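Local coordinates for single-stranded-DNA-specific exonuclease RecJ (Thermus thermophilus, PDB 2ZXR), which degrades single-stranded DNA exonucleolytically in the 5' to 3' direction, using divalent metal ions and with no detectable activity on single-stranded RNA, at residues Ala97-Asp102 with Glu200-Pro205; Pro13-Trp18 with Leu650-Glu655. All coordinates share one frame; numbering follows the deposited sequence.

Interaction 1 of 2, residues Ala97-Asp102 with Glu200-Pro205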
loop_
_atom_site.group_PDB
_atom_site.type_symbol
_atom_site.label_atom_id
_atom_site.label_comp_id
_atom_site.label_asym_id
_atom_site.label_seq_id
_atom_site.Cartn_x
_atom_site.Cartn_y
_atom_site.Cartn_z
ATOM N N ALA A 97 -27.398 -9.322 -21.622
ATOM C CA ALA A 97 -27.919 -9.000 -22.935
ATOM C C ALA A 97 -27.257 -9.889 -24.004
ATOM O O ALA A 97 -27.871 -10.201 -25.040
ATOM C CB ALA A 97 -27.694 -7.526 -23.255
ATOM N N ALA A 98 -26.017 -10.309 -23.770
ATOM C CA ALA A 98 -25.365 -11.173 -24.752
ATOM C C ALA A 98 -26.024 -12.554 -24.728
ATOM O O ALA A 98 -25.940 -13.292 -25.704
ATOM C CB ALA A 98 -23.877 -11.307 -24.468
ATOM N N LEU A 99 -26.666 -12.908 -23.618
ATOM C CA LEU A 99 -27.319 -14.214 -23.540
ATOM C C LEU A 99 -28.778 -14.149 -24.025
ATOM O O LEU A 99 -29.495 -15.142 -23.999
ATOM C CB LEU A 99 -27.251 -14.759 -22.105
ATOM C CG LEU A 99 -25.839 -14.782 -21.495
ATOM C CD1 LEU A 99 -25.916 -15.152 -20.037
ATOM C CD2 LEU A 99 -24.957 -15.773 -22.240
ATOM N N GLY A 100 -29.217 -12.969 -24.450
ATOM C CA GLY A 100 -30.570 -12.828 -24.943
ATOM C C GLY A 100 -31.569 -12.387 -23.893
ATOM O O GLY A 100 -32.766 -12.597 -24.049
ATOM N N ALA A 101 -31.085 -11.762 -22.825
ATOM C CA ALA A 101 -31.966 -11.302 -21.759
ATOM C C ALA A 101 -32.582 -9.970 -22.125
ATOM O O ALA A 101 -32.052 -9.244 -22.968
ATOM C CB ALA A 101 -31.180 -11.150 -20.455
ATOM N N ASP A 102 -33.715 -9.664 -21.503
ATOM C CA ASP A 102 -34.365 -8.372 -21.701
ATOM C C ASP A 102 -33.932 -7.612 -20.439
ATOM O O ASP A 102 -34.627 -7.568 -19.426
ATOM C CB ASP A 102 -35.888 -8.523 -21.767
ATOM C CG ASP A 102 -36.608 -7.181 -21.792
ATOM O OD1 ASP A 102 -35.957 -6.139 -22.041
ATOM O OD2 ASP A 102 -37.841 -7.168 -21.568
ATOM N N GLU A 200 -21.804 -20.956 -15.973
ATOM C CA GLU A 200 -21.610 -22.327 -15.551
ATOM C C GLU A 200 -22.928 -23.092 -15.686
ATOM O O GLU A 200 -22.940 -24.198 -16.227
ATOM C CB GLU A 200 -21.124 -22.362 -14.108
ATOM C CG GLU A 200 -19.721 -21.816 -13.975
ATOM C CD GLU A 200 -18.681 -22.904 -14.078
ATOM O OE1 GLU A 200 -17.522 -22.616 -14.499
ATOM O OE2 GLU A 200 -19.029 -24.055 -13.721
ATOM N N ARG A 201 -24.023 -22.516 -15.187
ATOM C CA ARG A 201 -25.333 -23.165 -15.287
ATOM C C ARG A 201 -25.728 -23.412 -16.732
ATOM O O ARG A 201 -26.327 -24.440 -17.039
ATOM C CB ARG A 201 -26.452 -22.316 -14.658
ATOM C CG ARG A 201 -26.581 -22.400 -13.136
ATOM C CD ARG A 201 -27.868 -21.721 -12.660
ATOM N NE ARG A 201 -29.073 -22.496 -12.989
ATOM C CZ ARG A 201 -29.511 -23.537 -12.279
ATOM N NH1 ARG A 201 -28.850 -23.936 -11.196
ATOM N NH2 ARG A 201 -30.620 -24.181 -12.646
ATOM N N LEU A 202 -25.400 -22.465 -17.608
ATOM C CA LEU A 202 -25.751 -22.559 -19.009
ATOM C C LEU A 202 -24.774 -23.383 -19.815
ATOM O O LEU A 202 -24.934 -23.503 -21.020
ATOM C CB LEU A 202 -25.846 -21.158 -19.622
ATOM C CG LEU A 202 -26.956 -20.249 -19.064
ATOM C CD1 LEU A 202 -26.891 -18.851 -19.695
ATOM C CD2 LEU A 202 -28.302 -20.901 -19.362
ATOM N N GLY A 203 -23.760 -23.943 -19.152
ATOM C CA GLY A 203 -22.772 -24.731 -19.870
ATOM C C GLY A 203 -21.866 -23.904 -20.765
ATOM O O GLY A 203 -21.409 -24.386 -21.800
ATOM N N LEU A 204 -21.596 -22.656 -20.375
ATOM C CA LEU A 204 -20.731 -21.795 -21.167
ATOM C C LEU A 204 -19.387 -21.577 -20.452
ATOM O O LEU A 204 -19.291 -21.686 -19.233
ATOM C CB LEU A 204 -21.410 -20.440 -21.429
ATOM C CG LEU A 204 -22.792 -20.476 -22.087
ATOM C CD1 LEU A 204 -23.336 -19.055 -22.238
ATOM C CD2 LEU A 204 -22.688 -21.156 -23.473
ATOM N N PRO A 205 -18.331 -21.228 -21.206
ATOM C CA PRO A 205 -17.025 -21.005 -20.592
ATOM C C PRO A 205 -17.008 -19.748 -19.718
ATOM O O PRO A 205 -17.917 -18.908 -19.789
ATOM C CB PRO A 205 -16.091 -20.839 -21.789
ATOM C CG PRO A 205 -16.918 -21.216 -23.011
ATOM C CD PRO A 205 -18.314 -20.868 -22.632
#

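Interaction 2 of 2, residues Pro13-Trp18 with Leu650-Glu655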
loop_
_atom_site.group_PDB
_atom_site.type_symbol
_atom_site.label_atom_id
_atom_site.label_comp_id
_atom_site.label_asym_id
_atom_site.label_seq_id
_atom_site.Cartn_x
_atom_site.Cartn_y
_atom_site.Cartn_z
ATOM N N PRO A 13 12.718 -12.809 8.768
ATOM C CA PRO A 13 11.989 -14.068 8.966
ATOM C C PRO A 13 12.948 -15.162 9.415
ATOM O O PRO A 13 14.170 -14.966 9.417
ATOM C CB PRO A 13 11.414 -14.351 7.577
ATOM C CG PRO A 13 12.499 -13.852 6.675
ATOM C CD PRO A 13 12.957 -12.546 7.337
ATOM N N PRO A 14 12.408 -16.316 9.834
ATOM C CA PRO A 14 13.317 -17.388 10.251
ATOM C C PRO A 14 14.091 -17.860 9.014
ATOM O O PRO A 14 13.525 -18.056 7.926
ATOM C CB PRO A 14 12.384 -18.461 10.839
ATOM C CG PRO A 14 10.962 -18.021 10.430
ATOM C CD PRO A 14 11.045 -16.521 10.355
ATOM N N LEU A 15 15.395 -18.026 9.178
ATOM C CA LEU A 15 16.237 -18.422 8.060
ATOM C C LEU A 15 15.777 -19.592 7.190
ATOM O O LEU A 15 15.830 -19.496 5.964
ATOM C CB LEU A 15 17.655 -18.685 8.544
ATOM C CG LEU A 15 18.478 -17.446 8.875
ATOM C CD1 LEU A 15 19.866 -17.646 8.253
ATOM C CD2 LEU A 15 17.837 -16.185 8.321
ATOM N N ALA A 16 15.345 -20.691 7.797
ATOM C CA ALA A 16 14.900 -21.823 6.984
ATOM C C ALA A 16 13.714 -21.442 6.092
ATOM O O ALA A 16 13.618 -21.930 4.972
ATOM C CB ALA A 16 14.541 -23.019 7.862
ATOM N N GLN A 17 12.814 -20.576 6.571
ATOM C CA GLN A 17 11.687 -20.157 5.738
ATOM C C GLN A 17 12.159 -19.116 4.711
ATOM O O GLN A 17 11.692 -19.094 3.577
ATOM C CB GLN A 17 10.556 -19.555 6.578
ATOM C CG GLN A 17 10.050 -20.423 7.722
ATOM C CD GLN A 17 8.845 -19.793 8.423
ATOM O OE1 GLN A 17 8.620 -20.002 9.622
ATOM N NE2 GLN A 17 8.060 -19.028 7.672
ATOM N N TRP A 18 13.099 -18.262 5.098
ATOM C CA TRP A 18 13.607 -17.238 4.179
ATOM C C TRP A 18 14.196 -17.982 2.979
ATOM O O TRP A 18 13.958 -17.640 1.813
ATOM C CB TRP A 18 14.699 -16.432 4.872
ATOM C CG TRP A 18 14.985 -15.049 4.348
ATOM C CD1 TRP A 18 14.715 -14.545 3.094
ATOM C CD2 TRP A 18 15.695 -14.019 5.048
ATOM N NE1 TRP A 18 15.223 -13.265 2.981
ATOM C CE2 TRP A 18 15.828 -12.921 4.163
ATOM C CE3 TRP A 18 16.236 -13.921 6.339
ATOM C CZ2 TRP A 18 16.476 -11.744 4.531
ATOM C CZ3 TRP A 18 16.882 -12.745 6.702
ATOM C CH2 TRP A 18 16.996 -11.672 5.801
ATOM N N LEU A 650 22.297 -10.342 14.623
ATOM C CA LEU A 650 23.290 -11.272 15.136
ATOM C C LEU A 650 22.707 -12.678 15.117
ATOM O O LEU A 650 23.395 -13.627 14.750
ATOM C CB LEU A 650 23.729 -10.864 16.549
ATOM C CG LEU A 650 24.785 -11.767 17.207
ATOM C CD1 LEU A 650 25.943 -12.032 16.250
ATOM C CD2 LEU A 650 25.286 -11.105 18.471
ATOM N N LEU A 651 21.438 -12.821 15.496
ATOM C CA LEU A 651 20.810 -14.143 15.454
ATOM C C LEU A 651 20.827 -14.694 14.017
ATOM O O LEU A 651 21.128 -15.870 13.793
ATOM C CB LEU A 651 19.368 -14.074 15.941
ATOM C CG LEU A 651 19.170 -13.606 17.387
ATOM C CD1 LEU A 651 17.682 -13.781 17.742
ATOM C CD2 LEU A 651 20.038 -14.433 18.345
ATOM N N ALA A 652 20.525 -13.852 13.035
ATOM C CA ALA A 652 20.525 -14.330 11.653
ATOM C C ALA A 652 21.960 -14.691 11.284
ATOM O O ALA A 652 22.206 -15.662 10.556
ATOM C CB ALA A 652 19.969 -13.241 10.691
ATOM N N TYR A 653 22.898 -13.902 11.801
ATOM C CA TYR A 653 24.320 -14.120 11.548
ATOM C C TYR A 653 24.767 -15.509 12.029
ATOM O O TYR A 653 25.492 -16.198 11.310
ATOM C CB TYR A 653 25.157 -13.046 12.237
ATOM C CG TYR A 653 26.656 -13.230 12.073
ATOM C CD1 TYR A 653 27.290 -12.923 10.879
ATOM C CD2 TYR A 653 27.436 -13.739 13.115
ATOM C CE1 TYR A 653 28.660 -13.117 10.717
ATOM C CE2 TYR A 653 28.816 -13.934 12.962
ATOM C CZ TYR A 653 29.414 -13.621 11.754
ATOM O OH TYR A 653 30.771 -13.832 11.579
ATOM N N TRP A 654 24.358 -15.916 13.233
ATOM C CA TRP A 654 24.739 -17.250 13.732
ATOM C C TRP A 654 24.183 -18.274 12.736
ATOM O O TRP A 654 24.860 -19.216 12.345
ATOM C CB TRP A 654 24.086 -17.618 15.070
ATOM C CG TRP A 654 24.230 -16.708 16.260
ATOM C CD1 TRP A 654 23.220 -16.353 17.145
ATOM C CD2 TRP A 654 25.420 -16.128 16.773
ATOM N NE1 TRP A 654 23.722 -15.596 18.165
ATOM C CE2 TRP A 654 25.067 -15.438 17.968
ATOM C CE3 TRP A 654 26.742 -16.120 16.351
ATOM C CZ2 TRP A 654 25.998 -14.750 18.737
ATOM C CZ3 TRP A 654 27.651 -15.445 17.100
ATOM C CH2 TRP A 654 27.278 -14.759 18.289
ATOM N N GLU A 655 22.918 -18.096 12.363
ATOM C CA GLU A 655 22.281 -19.018 11.437
ATOM C C GLU A 655 22.948 -19.128 10.067
ATOM O O GLU A 655 23.269 -20.231 9.624
ATOM C CB GLU A 655 20.804 -18.666 11.268
ATOM C CG GLU A 655 19.908 -19.535 12.120
ATOM C CD GLU A 655 20.351 -21.005 12.098
ATOM O OE1 GLU A 655 20.267 -21.660 11.028
ATOM O OE2 GLU A 655 20.802 -21.498 13.154
#

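Interaction 1 of 2, residues Ala97-Asp102 with Glu200-Pro205
Leu202 and Leu204 reach across to Leu99, each with its CD1 methyl. Leu202 comes first: its CD1 lies 3.8 Å from CD1 of Leu99, and the two chains cross at a slant. At Gly203 the chain leaves helix 187-201 with a positive phi of 70°, closing the helix in a Schellman motif; a residue without a side chain suits that backbone, and Gly203 N bonds to Glu200 O at 3.0 Å. The turn brings Leu204 to the same partner, where CD1 of Leu204 meets CD2 of Leu99 at 3.7 Å as the two side chains run past each other in opposite senses. Leu99 therefore divides its two methyls between two leucines, a task fitted to a branched, purely apolar residue. Its own helix ends likewise, in a Schellman motif at Gly100 (phi 93°), where a CB would jam against the carbonyl O of Leu99. Two glycine-terminated helix ends thus meet through leucines at the surface of the DHH family region. Around them, Leu99 also rests on Leu198 and His199 of helix 187-201, Leu202 touches Glu66 of helix 60-70, and Asp102 pairs by backbone with Ile75 of strand 74-78, where the chain runs on into the edge of the parallel sheet.

Interaction 2 of 2, residues Pro13-Trp18 with Leu650-Glu655
Leu15, in the first turn of helix 15-25, lies against Glu655 and Ala652 near the end of helix 643-655, and it contributes the largest share of the buried surface. Its CD1 methyl presses on the aliphatic root of the glutamate, with Leu15 CD1 3.3 Å from Glu655 CB. That is short for two aliphatic carbons and, with chi2 of Leu15 at an unusual -135°, suggests strain or an uncertain methyl position. Leu15 CG follows at 3.6 Å from Glu655 CB, so the leucine meets the methylene part of the acid as the two side chains pass in opposite directions. CB of Leu15 already points toward the other helix, and with chi1 at -75° CG stands beside the backbone N, where it meets Glu655 CB.

Ala652, one turn before Glu655, is the other partner of Leu15. Its small side chain suits a place where the backbones come close: the CA atoms of Leu15 and Ala652 are 6.9 Å apart. Leu15 CD2 stands 4.3 Å from Ala652 CB, while Leu15 CD1 lies 3.8 Å from Ala652 O, so the leucine spreads over both methyl and backbone.

Glu655 serves two ends. Its chain bends at chi2 (-42°), and OE2 forms a salt bridge with Arg658 beyond the helix, leaving CB and CG for the leucine. Next to this, Trp18 packs on Leu626 and Leu629 of helix 624-639, while Leu15 also touches Val656. Residues near the two ends of the chain are thereby joined, the N-terminal helix against the last helix of the C-terminal domain.

No hydrogen bond or salt bridge crosses between the two segments. The contact therefore rests on apolar burial, and the salt bridge to Arg658 probably makes it easier for the carboxylate to stay charged while CB and CG face the leucine.

Overall arrangement
Interaction 1 and interaction 2 lie in different parts of the chain, with centres about 54 Å apart and nearest atoms about 34 Å apart, so neither touches the other. Interaction 1 joins two helix ends within the DHH family region, whereas interaction 2 ties the start of helix 15-25, near the N-terminus, to the RecJ C-terminal domain. In sequence, both segments of interaction 1 fall between those of 13-18 and 650-655. The magnesium ion is held by Asp84, Asp136, His160, His161 and Asp221; both contacts lie away from this site, though helix 83-98, which leads into interaction 1, also carries Asp84 near its start. Interaction 1 is made of three leucines, whereas interaction 2 sets one leucine against an alanine and a glutamate's aliphatic part.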